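Local coordinates for protein AA9 family lytic polysaccharide monooxygenase B (Heterobasidion irregulare TC 32-1, PDB 5NNS) that oxidises cellulose chains at C1 with a copper ion and O2 or H2O2, breaking down crystalline and amorphous polysaccharide, at residues Gly193-Ser196 against Met197-Gly201. Residues are numbered along the deposited sequence; the frame is centred on the assembly and turned at random.
With NAG (2-acetamido-2-deoxy-beta-D-glucopyranose), chain C.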
loop_
_atom_site.group_PDB
_atom_site.type_symbol
_atom_site.label_atom_id
_atom_site.label_comp_id
_atom_site.label_asym_id
_atom_site.label_seq_id
_atom_site.Cartn_x
_atom_site.Cartn_y
_atom_site.Cartn_z
ATOM N N GLY A 193 1.272 13.651 4.030
ATOM C CA GLY A 193 0.678 14.783 3.316
ATOM C C GLY A 193 -0.734 14.469 2.864
ATOM O O GLY A 193 -1.624 15.311 2.975
ATOM N N ALA A 194 -0.932 13.251 2.360
ATOM C CA ALA A 194 -2.228 12.804 1.827
ATOM C C ALA A 194 -3.309 12.654 2.886
ATOM O O ALA A 194 -4.483 12.889 2.599
ATOM C CB ALA A 194 -2.061 11.476 1.098
ATOM N N TYR A 195 -2.905 12.230 4.088
ATOM C CA TYR A 195 -3.829 11.876 5.164
ATOM C C TYR A 195 -3.723 12.857 6.319
ATOM O O TYR A 195 -2.673 13.456 6.537
ATOM C CB TYR A 195 -3.515 10.471 5.703
ATOM C CG TYR A 195 -3.517 9.339 4.681
ATOM C CD1 TYR A 195 -4.479 9.264 3.669
ATOM C CD2 TYR A 195 -2.571 8.310 4.756
ATOM C CE1 TYR A 195 -4.470 8.215 2.753
ATOM C CE2 TYR A 195 -2.564 7.260 3.846
ATOM C CZ TYR A 195 -3.513 7.213 2.847
ATOM O OH TYR A 195 -3.500 6.172 1.938
ATOM N N SER A 196 -4.814 13.008 7.063
ATOM C CA SER A 196 -4.789 13.711 8.347
ATOM C C SER A 196 -5.963 13.289 9.216
ATOM O O SER A 196 -6.911 12.663 8.741
ATOM C CB SER A 196 -4.802 15.232 8.158
ATOM O OG SER A 196 -6.093 15.720 7.838
ATOM N N MET A 197 -5.900 13.682 10.487
ATOM C CA MET A 197 -6.973 13.404 11.445
ATOM C C MET A 197 -8.270 14.200 11.227
ATOM O O MET A 197 -9.222 14.005 11.977
ATOM C CB MET A 197 -6.463 13.589 12.882
ATOM C CG MET A 197 -5.409 12.565 13.304
ATOM S SD MET A 197 -5.992 10.853 13.356
ATOM C CE MET A 197 -6.942 10.865 14.879
ATOM N N SER A 198 -8.324 15.087 10.230
ATOM C CA SER A 198 -9.596 15.708 9.815
ATOM C C SER A 198 -10.322 14.939 8.691
ATOM O O SER A 198 -11.471 15.259 8.364
ATOM C CB SER A 198 -9.383 17.182 9.436
ATOM O OG SER A 198 -8.368 17.330 8.469
ATOM N N ASP A 199 -9.676 13.921 8.119
ATOM C CA ASP A 199 -10.324 13.048 7.134
ATOM C C ASP A 199 -11.371 12.167 7.810
ATOM O O ASP A 199 -11.054 11.513 8.812
ATOM C CB ASP A 199 -9.314 12.127 6.460
ATOM C CG ASP A 199 -8.298 12.871 5.632
ATOM O OD1 ASP A 199 -8.604 13.951 5.107
ATOM O OD2 ASP A 199 -7.183 12.357 5.485
ATOM N N PRO A 200 -12.603 12.113 7.254
ATOM C CA PRO A 200 -13.668 11.308 7.873
ATOM C C PRO A 200 -13.380 9.815 7.955
ATOM O O PRO A 200 -13.871 9.155 8.865
ATOM C CB PRO A 200 -14.880 11.546 6.969
ATOM C CG PRO A 200 -14.592 12.819 6.259
ATOM C CD PRO A 200 -13.106 12.884 6.102
ATOM N N GLY A 201 -12.602 9.299 7.006
ATOM C CA GLY A 201 -12.199 7.899 7.014
ATOM C C GLY A 201 -10.991 7.559 7.872
ATOM O O GLY A 201 -10.666 6.380 8.013
HETATM C C1 NAG C . -20.616 9.922 5.380
HETATM C C2 NAG C . -19.232 10.525 5.652
HETATM C C3 NAG C . -19.314 11.818 6.448
HETATM C C4 NAG C . -20.222 12.814 5.742
HETATM C C5 NAG C . -21.612 12.195 5.592
HETATM C C6 NAG C . -22.512 13.145 4.805
HETATM C C7 NAG C . -17.302 9.024 5.955
HETATM C C8 NAG C . -16.572 8.122 6.908
HETATM N N2 NAG C . -18.399 9.617 6.428
HETATM O O3 NAG C . -17.997 12.349 6.610
HETATM O O4 NAG C . -20.303 14.045 6.477
HETATM O O5 NAG C . -21.543 10.927 4.918
HETATM O O6 NAG C . -23.784 12.533 4.570
HETATM O O7 NAG C . -16.903 9.185 4.814
HETATM O O HOH W 1 -6.277 15.288 4.488
#
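Ser196 and Asp199 are the first and last residues of a type I beta turn in the surface loop that follows strand 165-176, and two bonds with opposite donors join them. In the backbone, Asp199 N donates to Ser196 O at 3.1 Å, closing the turn. From the side chain, Asp199 OD2 reaches back and takes the N-H of Ser196 at 2.9 Å, a fairly straight bond (157°) that comes from above the carboxylate plane. CG of Asp199 stands beside its own N, anti to the carbonyl carbon (chi1 -65°), which folds the acid back over the turn. With the carboxylate cut back to an alanine, the N-H of Ser196 would probably be left without this acceptor and the start of the turn less firmly held. Among the hydroxyls, Ser196 OG and Ser198 OG meet tip to tip at 2.9 Å, either able to donate. Flanking the turn, Tyr195 is buried; its ring meets that of Phe166 and its OH is hydrogen-bonded to Glu154, while Pro200 CB lies 3.2 Å from O3 of the NAG, part of a glycan attached to the protein. The other carboxylate oxygen, Asp199 OD1, accepts a hydrogen bond from water 1 at 2.8 Å.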